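Local coordinates for protein annexin A8 (Homo sapiens, PDB 1W3W) that binds phospholipids in a calcium-dependent manner and acts as an anticoagulant, indirectly inhibiting the thromboplastin-specific complex of the blood coagulation cascade, at residues 51-54 against 55-59. Residues are numbered along the deposited sequence; the frame is centred on the assembly and turned at random.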
ATOM      1  N   ARG A  51      -0.129  13.039 -16.132  1.00 18.17           N
ATOM      2  CA  ARG A  51      -1.573  13.175 -16.016  1.00 16.86           C
ATOM      3  C   ARG A  51      -2.042  12.430 -14.774  1.00 15.82           C
ATOM      4  O   ARG A  51      -1.397  11.512 -14.321  1.00 16.64           O
ATOM      5  CB  ARG A  51      -2.282  12.606 -17.249  1.00 16.47           C
ATOM      6  CG  ARG A  51      -1.905  13.266 -18.575  1.00 16.27           C
ATOM      7  CD  ARG A  51      -2.382  14.717 -18.748  1.00 16.69           C
ATOM      8  NE  ARG A  51      -1.999  15.164 -20.083  1.00 17.64           N
ATOM      9  CZ  ARG A  51      -0.895  15.843 -20.379  1.00 18.76           C
ATOM     10  NH1 ARG A  51      -0.069  16.279 -19.435  1.00 17.41           N
ATOM     11  NH2 ARG A  51      -0.637  16.128 -21.647  1.00 17.76           N
ATOM     12  N   SER A  52      -3.172  12.829 -14.226  1.00 14.76           N
ATOM     13  CA  SER A  52      -3.730  12.170 -13.052  1.00 14.08           C
ATOM     14  C   SER A  52      -4.374  10.842 -13.436  1.00 13.81           C
ATOM     15  O   SER A  52      -4.640  10.575 -14.608  1.00 12.43           O
ATOM     16  CB  SER A  52      -4.756  13.080 -12.393  1.00 14.46           C
ATOM     17  OG  SER A  52      -5.928  13.176 -13.183  1.00 14.72           O
ATOM     18  N   ASN A  53      -4.672  10.028 -12.436  1.00 13.47           N
ATOM     19  CA  ASN A  53      -5.272   8.736 -12.678  1.00 13.45           C
ATOM     20  C   ASN A  53      -6.576   8.882 -13.459  1.00 14.13           C
ATOM     21  O   ASN A  53      -6.824   8.152 -14.422  1.00 13.68           O
ATOM     22  CB  ASN A  53      -5.479   8.002 -11.355  1.00 13.41           C
ATOM     23  CG  ASN A  53      -5.952   6.599 -11.553  1.00 13.84           C
ATOM     24  OD1 ASN A  53      -7.094   6.387 -11.935  1.00 13.98           O
ATOM     25  ND2 ASN A  53      -5.075   5.627 -11.326  1.00 12.07           N
ATOM     26  N   THR A  54      -7.398   9.860 -13.082  1.00 14.75           N
ATOM     27  CA  THR A  54      -8.695  10.019 -13.714  1.00 15.69           C
ATOM     28  C   THR A  54      -8.531  10.470 -15.157  1.00 15.18           C
ATOM     29  O   THR A  54      -9.243   9.992 -16.029  1.00 15.79           O
ATOM     30  CB  THR A  54      -9.587  10.966 -12.876  1.00 16.51           C
ATOM     31  OG1 THR A  54      -9.890  10.307 -11.633  1.00 18.28           O
ATOM     32  CG2 THR A  54     -10.948  11.148 -13.518  1.00 18.01           C
ATOM     33  N   GLN A  55      -7.566  11.345 -15.413  1.00 14.46           N
ATOM     34  CA  GLN A  55      -7.237  11.727 -16.776  1.00 14.48           C
ATOM     35  C   GLN A  55      -6.748  10.540 -17.606  1.00 14.01           C
ATOM     36  O   GLN A  55      -7.116  10.425 -18.767  1.00 13.50           O
ATOM     37  CB  GLN A  55      -6.195  12.836 -16.805  1.00 14.83           C
ATOM     38  CG  GLN A  55      -6.717  14.164 -16.308  1.00 17.21           C
ATOM     39  CD  GLN A  55      -5.633  15.206 -16.185  1.00 19.18           C
ATOM     40  OE1 GLN A  55      -4.486  14.889 -15.870  1.00 17.25           O
ATOM     41  NE2 GLN A  55      -5.996  16.471 -16.426  1.00 23.46           N
ATOM     42  N   ARG A  56      -5.937   9.663 -17.014  1.00 13.30           N
ATOM     43  CA  ARG A  56      -5.568   8.418 -17.671  1.00 13.73           C
ATOM     44  C   ARG A  56      -6.765   7.554 -18.079  1.00 13.58           C
ATOM     45  O   ARG A  56      -6.724   6.937 -19.131  1.00 13.17           O
ATOM     46  CB  ARG A  56      -4.646   7.575 -16.796  1.00 14.00           C
ATOM     47  CG  ARG A  56      -3.281   8.151 -16.567  1.00 14.21           C
ATOM     48  CD  ARG A  56      -2.403   7.225 -15.697  1.00 15.83           C
ATOM     49  NE  ARG A  56      -1.540   8.075 -14.904  1.00 17.30           N
ATOM     50  CZ  ARG A  56      -1.454   8.110 -13.587  1.00 15.38           C
ATOM     51  NH1 ARG A  56      -2.111   7.260 -12.802  1.00 14.53           N
ATOM     52  NH2 ARG A  56      -0.650   9.018 -13.055  1.00 15.66           N
ATOM     53  N   GLN A  57      -7.804   7.485 -17.251  1.00 13.72           N
ATOM     54  CA  GLN A  57      -8.999   6.709 -17.585  1.00 14.36           C
ATOM     55  C   GLN A  57      -9.726   7.313 -18.792  1.00 14.98           C
ATOM     56  O   GLN A  57     -10.218   6.589 -19.666  1.00 15.43           O
ATOM     57  CB  GLN A  57      -9.955   6.614 -16.380  1.00 14.63           C
ATOM     58  CG  GLN A  57      -9.339   6.052 -15.083  1.00 15.39           C
ATOM     59  CD  GLN A  57      -8.545   4.784 -15.294  1.00 15.64           C
ATOM     60  OE1 GLN A  57      -8.952   3.925 -16.061  1.00 17.70           O
ATOM     61  NE2 GLN A  57      -7.418   4.660 -14.611  1.00 17.40           N
ATOM     62  N   GLN A  58      -9.750   8.639 -18.859  1.00 15.33           N
ATOM     63  CA  GLN A  58     -10.319   9.354 -20.001  1.00 15.92           C
ATOM     64  C   GLN A  58      -9.498   9.110 -21.263  1.00 15.71           C
ATOM     65  O   GLN A  58     -10.050   8.891 -22.339  1.00 15.82           O
ATOM     66  CB  GLN A  58     -10.398  10.854 -19.713  1.00 15.85           C
ATOM     67  CG  GLN A  58     -11.302  11.220 -18.556  1.00 18.75           C
ATOM     68  CD  GLN A  58     -11.263  12.717 -18.238  1.00 23.68           C
ATOM     69  OE1 GLN A  58     -10.650  13.136 -17.256  1.00 27.70           O
ATOM     70  NE2 GLN A  58     -11.921  13.511 -19.060  1.00 25.10           N
ATOM     71  N   ILE A  59      -8.177   9.143 -21.119  1.00 15.46           N
ATOM     72  CA  ILE A  59      -7.264   8.829 -22.213  1.00 15.49           C
ATOM     73  C   ILE A  59      -7.495   7.390 -22.727  1.00 15.85           C
ATOM     74  O   ILE A  59      -7.552   7.161 -23.930  1.00 15.56           O
ATOM     75  CB  ILE A  59      -5.802   9.048 -21.782  1.00 15.01           C
ATOM     76  CG1 ILE A  59      -5.521  10.550 -21.592  1.00 14.97           C
ATOM     77  CG2 ILE A  59      -4.849   8.517 -22.832  1.00 16.30           C
ATOM     78  CD1 ILE A  59      -4.231  10.838 -20.881  1.00 15.55           C
TER
HETATM   79  O   HOH W   1      -2.354   5.842 -10.013  1.00 15.09           O
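Ser52 and Gln55 form a capping box at the N-terminus of helix 53-67, in the first annexin repeat. Ser52 N donates a nearly straight bond (164°) to Gln55 OE1 at 2.9 Å, whereas the return bond, from Gln55 N to Ser52 OG, is weak at 3.3 Å. With chi1 at 71°, Ser52 OG lies between its own backbone N and carbonyl carbon, which places it to accept from Gln55 N. Backbone bonds continue the helix from Arg56 N to Ser52 O, Gln57 N to Asn53 O and Gln58 N to Thr54 O.

The Arg56 side chain, bent at chi3, brings its guanidinium against the Ser52-Asn53 peptide, the Ser52 carbonyl carbon lying 4.0 Å above one face. Its NE and NH1 bond to Leu48 O and Leu90 O, tying the start of the helix to the ends of helices 41-48 and 81-91, while a water in the plane at its edge accepts from Asn53 ND2 and, weakly, from NH1. A leucine here would probably deprive the carbonyls of Leu48 and Leu90 of these donors and the water of one anchor.

Apolar contact is slight: Arg51, whose NE is salt-bridged to Asp26, lays its CG 4.1 Å from Ile59 CD1. One turn apart, the amides of Asn53 and Gln57, each also bonded to a backbone carbonyl (Tyr92 and Met91), lie 28° apart in plane, and Gln57 NE2 reaches Asn53 OD1 at 3.2 Å from above the carbonyl plane.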